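Local coordinates for protein L-talarate/galactarate dehydratase (PDB 2PP3) that dehydrates L-talarate and galactarate to 5-keto-4-deoxy-D-glucarate and epimerises L-talarate to galactarate in competition with dehydration, using magnesium, at residues S45-L50 / N228-R233; Y165-G170 / G193-V198. The protein carries 1 engineered substitution. One frame throughout, in Å; residues are numbered along the deposited sequence.

Contact 1 (S45-L50 / N228-R233); sequences SDAKVL and NQQWDR. With LGT (L-glucaric acid), chain G.
Asp46, Ala47 and Lys48 meet Asn228 and Gln230 in a buried packing contact that carries no direct hydrogen bond between the two segments. Residues 45-50 form a short helical turn in the connection between strands 28-40 and 57-69 of the antiparallel sheet, whereas 228-233 is the loop that follows barrel strand 223-226. The tightest touch is methyl against methylene: Ala47 CB lies 3.3 Å from Gln230 CG, and Gln230 CB stands just behind. Further along, Lys48 CG rests 3.8 Å from Asn228 O. The Asp46 carboxylate and the Asn228 amide are stacked face to face, their planes 25° apart and Asp46 CG 3.9 Å from Asn228 CG.

Asp46 is the N-cap of helix 47-50, its OD1 accepting from Lys48 N at 2.8 Å on the anti side, 22° out of the carboxylate plane. On the syn side, the ammonium of the same lysine forks onto both oxygens, with Lys48 NZ 2.7 Å from Asp46 OD2 in the salt bridge. That return is made possible by bends at chi3 (-77°) and chi4, which fold the lysine chain back over its own N-cap. The two-pronged salt bridge and the capping bond thus fix the carboxylate in rotation. Lys48 NZ also donates to LGT O6A at 2.9 Å and bonds Gln54. LGT O4 sits 2.8 Å from Asp46 OD2, although its single proton has another acceptor within reach.

On the barrel side, the backbone N of Asn228, itself a substrate-binding residue, bonds Asp226, a magnesium ligand, which places the loop at the metal-bearing end. A segment of the N-terminal capping domain lying over the mouth of the barrel, closing the substrate pocket, is characteristic of the enolase superfamily, to which this mandelate racemase/muconate lactonizing enzyme relative belongs.

Contact 2 (Y165-G170 / G193-V198); sequences YNTSGG and GIKLAV. Engineered in segment 193-198: Ala197 (natural residue Lys). With LGT (L-glucaric acid), chain G.
Lys195 donates through NZ to Tyr165 OH at 2.9 Å and to carboxylate oxygen O1B of LGT, also at 2.9 Å, while forming salt bridges to Glu252, a magnesium ligand, and Glu348. Two carboxylates besides the substrate's thus hold the ammonium in place. Its strand, 194-197, runs parallel to strand 161-166 after a crossover through helix 176-188: a beta-alpha-beta unit of the enolase-superfamily barrel.

The pairing is brief. Asn166 straddles Ile194, with Asn166 N donating to Gly193 O at 3.0 Å and Lys195 N donating to Asn166 O at 3.1 Å. Their N-H...acceptor angles, 159° and 158°, show both bonds to be near straight. Beyond the bridge the first chain leaves the strand in a type I turn from Thr167 to Gly170, pinned by Gly170 N to Thr167 O and by an Asx motif in which Asn166 OD1 accepts from Gly169 N. Gly170 O then returns to the strand to take Ala197 N at 2.9 Å. Ala197 is engineered; the natural lysine there is the proton acceptor. A water donating to both Thr167 O and Lys195 O fills in between these direct bonds.

Tyr165 and Thr167 pack against the lysine chain. It leaves its strand extended and bends at chi3 (73°), which carries the CE methylene to the edge of the Tyr165 ring, near its plane, with Lys195 CE 3.6 Å from Tyr165 CE1. Trp250 meets that ring edge-to-face. Thr167 lies alongside the lysine, pointing the same way, its OG1 3.2 Å from Lys195 CE and hydrogen-bonded to Glu348. The threonine's other branch faces the ligand, putting Thr167 CG2 3.5 Å from LGT O1A.

How the contacts relate
From the N terminus the chain first passes residues 45-50, between two strands of the antiparallel sheet, and then enters the barrel at strand 161-166. Contact 2 closes a short loop there, with helix 176-188 leading round to strand 194-197. After one more helix and strand, residues 228-233 come back to the early segment, so contact 1 closes a long loop in which contact 2 is wholly nested. Contact 1 ties the N-terminal region to the barrel mouth; contact 2 joins neighbouring barrel strands. Their centres are 15 Å apart, yet they touch where Ala47 CB packs 3.4 Å from Val198 O, and both reach the bound L-glucarate, contact 1 through the C6 carboxylate and O4, contact 2 through the C1 carboxylate.

Contact 1 (S45-L50 / N228-R233)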
ATOM      1  N   SER B  45      29.747  21.225   3.590  1.00 44.97           N
ATOM      2  CA  SER B  45      30.597  20.105   3.950  1.00 46.91           C
ATOM      3  C   SER B  45      30.261  19.511   5.313  1.00 46.40           C
ATOM      4  O   SER B  45      30.200  20.223   6.319  1.00 45.70           O
ATOM      5  CB  SER B  45      32.071  20.529   3.919  1.00 48.00           C
ATOM      6  OG  SER B  45      32.340  21.513   4.895  1.00 51.29           O
ATOM      7  N   ASP B  46      30.009  18.205   5.328  1.00 46.48           N
ATOM      8  CA  ASP B  46      29.728  17.496   6.572  1.00 46.01           C
ATOM      9  C   ASP B  46      30.990  16.701   6.907  1.00 45.27           C
ATOM     10  O   ASP B  46      32.050  16.955   6.334  1.00 44.56           O
ATOM     11  CB  ASP B  46      28.520  16.557   6.423  1.00 47.39           C
ATOM     12  CG  ASP B  46      28.610  15.662   5.197  1.00 49.83           C
ATOM     13  OD1 ASP B  46      29.697  15.119   4.910  1.00 50.91           O
ATOM     14  OD2 ASP B  46      27.577  15.489   4.521  1.00 51.00           O
ATOM     15  N   ALA B  47      30.885  15.738   7.816  1.00 43.77           N
ATOM     16  CA  ALA B  47      32.049  14.950   8.205  1.00 42.82           C
ATOM     17  C   ALA B  47      32.709  14.207   7.040  1.00 42.42           C
ATOM     18  O   ALA B  47      33.903  13.921   7.083  1.00 42.29           O
ATOM     19  CB  ALA B  47      31.671  13.970   9.305  1.00 41.51           C
ATOM     20  N   LYS B  48      31.939  13.894   6.001  1.00 42.11           N
ATOM     21  CA  LYS B  48      32.490  13.192   4.845  1.00 42.43           C
ATOM     22  C   LYS B  48      33.605  14.005   4.181  1.00 43.28           C
ATOM     23  O   LYS B  48      34.493  13.447   3.529  1.00 40.71           O
ATOM     24  CB  LYS B  48      31.382  12.890   3.826  1.00 42.83           C
ATOM     25  CG  LYS B  48      30.385  11.836   4.293  1.00 43.07           C
ATOM     26  CD  LYS B  48      29.343  11.512   3.224  1.00 43.48           C
ATOM     27  CE  LYS B  48      28.255  12.585   3.115  1.00 44.68           C
ATOM     28  NZ  LYS B  48      28.754  13.919   2.663  1.00 44.68           N
ATOM     29  N   VAL B  49      33.552  15.324   4.349  1.00 43.68           N
ATOM     30  CA  VAL B  49      34.561  16.210   3.784  1.00 44.27           C
ATOM     31  C   VAL B  49      35.724  16.369   4.766  1.00 45.80           C
ATOM     32  O   VAL B  49      36.889  16.265   4.378  1.00 46.48           O
ATOM     33  CB  VAL B  49      33.978  17.608   3.478  1.00 45.24           C
ATOM     34  CG1 VAL B  49      35.068  18.517   2.903  1.00 43.39           C
ATOM     35  CG2 VAL B  49      32.813  17.485   2.508  1.00 43.18           C
ATOM     36  N   LEU B  50      35.405  16.602   6.037  1.00 45.52           N
ATOM     37  CA  LEU B  50      36.428  16.776   7.064  1.00 46.20           C
ATOM     38  C   LEU B  50      37.281  15.534   7.324  1.00 46.64           C
ATOM     39  O   LEU B  50      38.298  15.613   8.006  1.00 47.79           O
ATOM     40  CB  LEU B  50      35.795  17.251   8.377  1.00 47.21           C
ATOM     41  CG  LEU B  50      35.433  18.741   8.466  1.00 47.11           C
ATOM     42  CD1 LEU B  50      34.408  19.104   7.403  1.00 46.35           C
ATOM     43  CD2 LEU B  50      34.892  19.044   9.853  1.00 47.34           C
ATOM     44  N   ASN B 228      27.139  11.175   9.692  1.00 33.15           N
ATOM     45  CA  ASN B 228      27.368  10.818   8.299  1.00 33.41           C
ATOM     46  C   ASN B 228      28.371   9.679   8.071  1.00 33.89           C
ATOM     47  O   ASN B 228      29.294   9.803   7.260  1.00 32.09           O
ATOM     48  CB  ASN B 228      27.797  12.061   7.508  1.00 34.35           C
ATOM     49  CG  ASN B 228      26.623  12.990   7.198  1.00 37.32           C
ATOM     50  OD1 ASN B 228      25.842  12.746   6.268  1.00 38.42           O
ATOM     51  ND2 ASN B 228      26.486  14.048   7.986  1.00 34.43           N
ATOM     52  N   GLN B 229      28.177   8.576   8.792  1.00 32.70           N
ATOM     53  CA  GLN B 229      29.011   7.376   8.661  1.00 32.86           C
ATOM     54  C   GLN B 229      30.477   7.514   9.044  1.00 34.12           C
ATOM     55  O   GLN B 229      31.248   6.576   8.829  1.00 33.74           O
ATOM     56  CB  GLN B 229      28.989   6.864   7.218  1.00 31.31           C
ATOM     57  CG  GLN B 229      27.630   6.743   6.563  1.00 33.45           C
ATOM     58  CD  GLN B 229      27.751   6.283   5.121  1.00 33.34           C
ATOM     59  OE1 GLN B 229      28.126   5.141   4.849  1.00 36.27           O
ATOM     60  NE2 GLN B 229      27.449   7.175   4.189  1.00 32.12           N
ATOM     61  N   GLN B 230      30.870   8.641   9.624  1.00 34.55           N
ATOM     62  CA  GLN B 230      32.276   8.845   9.940  1.00 36.17           C
ATOM     63  C   GLN B 230      32.892   8.242  11.200  1.00 37.24           C
ATOM     64  O   GLN B 230      34.081   8.431  11.446  1.00 37.56           O
ATOM     65  CB  GLN B 230      32.609  10.340   9.876  1.00 36.74           C
ATOM     66  CG  GLN B 230      32.570  10.913   8.459  1.00 39.62           C
ATOM     67  CD  GLN B 230      32.903   9.880   7.383  1.00 42.31           C
ATOM     68  OE1 GLN B 230      32.016   9.199   6.861  1.00 43.37           O
ATOM     69  NE2 GLN B 230      34.184   9.753   7.056  1.00 41.45           N
ATOM     70  N   TRP B 231      32.116   7.527  12.005  1.00 37.23           N
ATOM     71  CA  TRP B 231      32.698   6.905  13.191  1.00 37.42           C
ATOM     72  C   TRP B 231      32.897   5.418  12.959  1.00 37.08           C
ATOM     73  O   TRP B 231      32.261   4.830  12.086  1.00 37.12           O
ATOM     74  CB  TRP B 231      31.795   7.054  14.414  1.00 38.07           C
ATOM     75  CG  TRP B 231      31.679   8.432  14.934  1.00 39.25           C
ATOM     76  CD1 TRP B 231      32.648   9.392  14.948  1.00 39.14           C
ATOM     77  CD2 TRP B 231      30.545   8.992  15.596  1.00 39.78           C
ATOM     78  NE1 TRP B 231      32.187  10.519  15.582  1.00 40.67           N
ATOM     79  CE2 TRP B 231      30.898  10.302  15.992  1.00 40.10           C
ATOM     80  CE3 TRP B 231      29.260   8.513  15.898  1.00 39.99           C
ATOM     81  CZ2 TRP B 231      30.014  11.143  16.677  1.00 40.78           C
ATOM     82  CZ3 TRP B 231      28.381   9.347  16.579  1.00 40.73           C
ATOM     83  CH2 TRP B 231      28.762  10.650  16.962  1.00 40.33           C
ATOM     84  N   ASP B 232      33.801   4.816  13.724  1.00 37.49           N
ATOM     85  CA  ASP B 232      33.992   3.376  13.639  1.00 36.95           C
ATOM     86  C   ASP B 232      33.259   2.891  14.890  1.00 36.00           C
ATOM     87  O   ASP B 232      32.909   3.701  15.748  1.00 36.90           O
ATOM     88  CB  ASP B 232      35.484   2.980  13.647  1.00 38.79           C
ATOM     89  CG  ASP B 232      36.228   3.440  14.895  1.00 38.86           C
ATOM     90  OD1 ASP B 232      35.600   3.965  15.831  1.00 39.81           O
ATOM     91  OD2 ASP B 232      37.464   3.264  14.933  1.00 41.15           O
ATOM     92  N   ARG B 233      33.007   1.595  15.002  1.00 35.27           N
ATOM     93  CA  ARG B 233      32.275   1.089  16.154  1.00 36.12           C
ATOM     94  C   ARG B 233      32.789   1.566  17.522  1.00 38.24           C
ATOM     95  O   ARG B 233      31.991   1.925  18.393  1.00 37.77           O
ATOM     96  CB  ARG B 233      32.225  -0.435  16.094  1.00 33.17           C
ATOM     97  CG  ARG B 233      31.568  -0.952  14.824  1.00 29.50           C
ATOM     98  CD  ARG B 233      31.476  -2.456  14.836  1.00 28.61           C
ATOM     99  NE  ARG B 233      30.765  -2.982  13.675  1.00 27.30           N
ATOM    100  CZ  ARG B 233      30.572  -4.278  13.460  1.00 29.79           C
ATOM    101  NH1 ARG B 233      31.042  -5.161  14.328  1.00 32.05           N
ATOM    102  NH2 ARG B 233      29.912  -4.698  12.388  1.00 29.58           N
TER
HETATM  103  O1A LGT G 502      20.500  16.303   5.541  1.00 38.02           O
HETATM  104  C1  LGT G 502      21.093  15.262   5.861  1.00 39.69           C
HETATM  105  O1B LGT G 502      20.565  14.332   6.508  1.00 39.54           O
HETATM  106  C2  LGT G 502      22.599  15.106   5.436  1.00 39.33           C
HETATM  107  O2  LGT G 502      23.052  13.750   5.597  1.00 37.93           O
HETATM  108  C3  LGT G 502      22.866  15.534   3.986  1.00 40.68           C
HETATM  109  O3  LGT G 502      22.397  14.511   3.104  1.00 40.25           O
HETATM  110  C4  LGT G 502      24.366  15.778   3.671  1.00 42.54           C
HETATM  111  O4  LGT G 502      25.094  14.539   3.815  1.00 41.79           O
HETATM  112  C5  LGT G 502      24.643  16.333   2.255  1.00 43.39           C
HETATM  113  O5  LGT G 502      23.914  17.560   2.094  1.00 44.98           O
HETATM  114  C6  LGT G 502      26.144  16.612   2.033  1.00 45.96           C
HETATM  115  O6A LGT G 502      26.804  15.701   1.461  1.00 45.41           O
HETATM  116  O6B LGT G 502      26.615  17.704   2.442  1.00 45.17           O

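Contact 2 (Y165-G170 / G193-V198)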
ATOM      1  N   TYR B 165      12.352  19.790  11.398  1.00 36.67           N
ATOM      2  CA  TYR B 165      13.624  20.214  11.969  1.00 35.93           C
ATOM      3  C   TYR B 165      14.516  20.708  10.828  1.00 36.50           C
ATOM      4  O   TYR B 165      14.381  20.256   9.686  1.00 35.71           O
ATOM      5  CB  TYR B 165      14.290  19.047  12.721  1.00 35.78           C
ATOM      6  CG  TYR B 165      14.915  17.981  11.837  1.00 34.65           C
ATOM      7  CD1 TYR B 165      16.227  18.109  11.377  1.00 35.85           C
ATOM      8  CD2 TYR B 165      14.189  16.852  11.449  1.00 35.13           C
ATOM      9  CE1 TYR B 165      16.806  17.140  10.554  1.00 33.64           C
ATOM     10  CE2 TYR B 165      14.754  15.875  10.622  1.00 33.14           C
ATOM     11  CZ  TYR B 165      16.063  16.028  10.180  1.00 35.28           C
ATOM     12  OH  TYR B 165      16.633  15.080   9.364  1.00 32.26           O
ATOM     13  N   ASN B 166      15.415  21.639  11.130  1.00 35.69           N
ATOM     14  CA  ASN B 166      16.312  22.167  10.108  1.00 37.14           C
ATOM     15  C   ASN B 166      17.710  21.548  10.169  1.00 37.85           C
ATOM     16  O   ASN B 166      18.243  21.279  11.247  1.00 37.71           O
ATOM     17  CB  ASN B 166      16.422  23.691  10.222  1.00 37.46           C
ATOM     18  CG  ASN B 166      17.504  24.264   9.312  1.00 38.67           C
ATOM     19  OD1 ASN B 166      18.691  24.244   9.649  1.00 37.38           O
ATOM     20  ND2 ASN B 166      17.098  24.756   8.146  1.00 37.96           N
ATOM     21  N   THR B 167      18.301  21.337   8.996  1.00 39.45           N
ATOM     22  CA  THR B 167      19.634  20.747   8.886  1.00 41.06           C
ATOM     23  C   THR B 167      20.647  21.703   8.264  1.00 42.21           C
ATOM     24  O   THR B 167      21.799  21.761   8.694  1.00 43.28           O
ATOM     25  CB  THR B 167      19.600  19.464   8.014  1.00 41.09           C
ATOM     26  OG1 THR B 167      18.819  18.461   8.671  1.00 41.14           O
ATOM     27  CG2 THR B 167      21.008  18.927   7.777  1.00 40.02           C
ATOM     28  N   SER B 168      20.211  22.446   7.250  1.00 42.41           N
ATOM     29  CA  SER B 168      21.072  23.373   6.527  1.00 43.44           C
ATOM     30  C   SER B 168      21.799  24.425   7.366  1.00 43.63           C
ATOM     31  O   SER B 168      22.725  25.075   6.876  1.00 43.69           O
ATOM     32  CB  SER B 168      20.273  24.063   5.416  1.00 43.97           C
ATOM     33  OG  SER B 168      19.181  24.792   5.943  1.00 47.72           O
ATOM     34  N   GLY B 169      21.400  24.590   8.623  1.00 42.40           N
ATOM     35  CA  GLY B 169      22.055  25.580   9.458  1.00 42.51           C
ATOM     36  C   GLY B 169      23.055  25.025  10.454  1.00 43.29           C
ATOM     37  O   GLY B 169      23.665  25.781  11.211  1.00 42.69           O
ATOM     38  N   GLY B 170      23.240  23.708  10.464  1.00 43.57           N
ATOM     39  CA  GLY B 170      24.176  23.124  11.407  1.00 44.83           C
ATOM     40  C   GLY B 170      25.289  22.281  10.810  1.00 44.52           C
ATOM     41  O   GLY B 170      25.705  21.297  11.419  1.00 44.77           O
ATOM     42  N   GLY B 193      12.842  21.662  15.417  1.00 37.79           N
ATOM     43  CA  GLY B 193      14.013  20.933  15.866  1.00 37.30           C
ATOM     44  C   GLY B 193      15.278  21.340  15.145  1.00 37.16           C
ATOM     45  O   GLY B 193      15.237  22.044  14.135  1.00 37.17           O
ATOM     46  N   ILE B 194      16.411  20.887  15.666  1.00 38.20           N
ATOM     47  CA  ILE B 194      17.703  21.217  15.087  1.00 36.91           C
ATOM     48  C   ILE B 194      18.600  19.991  14.992  1.00 37.21           C
ATOM     49  O   ILE B 194      18.698  19.215  15.938  1.00 34.91           O
ATOM     50  CB  ILE B 194      18.434  22.283  15.946  1.00 37.39           C
ATOM     51  CG1 ILE B 194      17.658  23.607  15.917  1.00 36.81           C
ATOM     52  CG2 ILE B 194      19.867  22.473  15.442  1.00 34.16           C
ATOM     53  CD1 ILE B 194      17.583  24.265  14.534  1.00 35.80           C
ATOM     54  N   LYS B 195      19.251  19.818  13.845  1.00 37.33           N
ATOM     55  CA  LYS B 195      20.172  18.703  13.668  1.00 37.93           C
ATOM     56  C   LYS B 195      21.574  19.262  13.475  1.00 39.06           C
ATOM     57  O   LYS B 195      21.807  20.110  12.608  1.00 38.20           O
ATOM     58  CB  LYS B 195      19.799  17.831  12.463  1.00 36.70           C
ATOM     59  CG  LYS B 195      20.748  16.639  12.295  1.00 35.79           C
ATOM     60  CD  LYS B 195      20.161  15.521  11.441  1.00 34.45           C
ATOM     61  CE  LYS B 195      20.121  15.879   9.974  1.00 32.09           C
ATOM     62  NZ  LYS B 195      19.480  14.783   9.192  1.00 33.88           N
ATOM     63  N   LEU B 196      22.502  18.782  14.296  1.00 40.30           N
ATOM     64  CA  LEU B 196      23.888  19.228  14.240  1.00 42.00           C
ATOM     65  C   LEU B 196      24.781  18.195  13.560  1.00 41.34           C
ATOM     66  O   LEU B 196      24.770  17.013  13.917  1.00 40.84           O
ATOM     67  CB  LEU B 196      24.404  19.495  15.660  1.00 43.51           C
ATOM     68  CG  LEU B 196      25.832  20.023  15.808  1.00 45.74           C
ATOM     69  CD1 LEU B 196      25.948  21.395  15.155  1.00 45.04           C
ATOM     70  CD2 LEU B 196      26.192  20.098  17.288  1.00 46.47           C
ATOM     71  N   ALA B 197      25.549  18.643  12.574  1.00 41.19           N
ATOM     72  CA  ALA B 197      26.459  17.752  11.867  1.00 41.30           C
ATOM     73  C   ALA B 197      27.672  17.490  12.753  1.00 41.79           C
ATOM     74  O   ALA B 197      28.339  18.427  13.188  1.00 42.15           O
ATOM     75  CB  ALA B 197      26.899  18.384  10.550  1.00 40.17           C
ATOM     76  N   VAL B 198      27.936  16.218  13.035  1.00 41.82           N
ATOM     77  CA  VAL B 198      29.084  15.828  13.853  1.00 42.02           C
ATOM     78  C   VAL B 198      29.883  14.751  13.117  1.00 42.44           C
ATOM     79  O   VAL B 198      29.638  14.481  11.939  1.00 42.64           O
ATOM     80  CB  VAL B 198      28.642  15.272  15.228  1.00 41.80           C
ATOM     81  CG1 VAL B 198      27.975  16.366  16.039  1.00 41.68           C
ATOM     82  CG2 VAL B 198      27.699  14.095  15.039  1.00 40.29           C
TER
HETATM   83  O1A LGT G 502      20.500  16.303   5.541  1.00 38.02           O
HETATM   84  C1  LGT G 502      21.093  15.262   5.861  1.00 39.69           C
HETATM   85  O1B LGT G 502      20.565  14.332   6.508  1.00 39.54           O
HETATM   86  C2  LGT G 502      22.599  15.106   5.436  1.00 39.33           C
HETATM   87  O2  LGT G 502      23.052  13.750   5.597  1.00 37.93           O
HETATM   88  C3  LGT G 502      22.866  15.534   3.986  1.00 40.68           C
HETATM   89  O3  LGT G 502      22.397  14.511   3.104  1.00 40.25           O
HETATM   90  C4  LGT G 502      24.366  15.778   3.671  1.00 42.54           C
HETATM   91  O4  LGT G 502      25.094  14.539   3.815  1.00 41.79           O
HETATM   92  C5  LGT G 502      24.643  16.333   2.255  1.00 43.39           C
HETATM   93  O5  LGT G 502      23.914  17.560   2.094  1.00 44.98           O
HETATM   94  C6  LGT G 502      26.144  16.612   2.033  1.00 45.96           C
HETATM   95  O6A LGT G 502      26.804  15.701   1.461  1.00 45.41           O
HETATM   96  O6B LGT G 502      26.615  17.704   2.442  1.00 45.17           O
HETATM   97  O   HOH W   1      20.914  22.912  11.884  1.00 32.62           O
HETATM   98  O   HOH W   2      23.332  19.853  10.199  1.00 39.61           O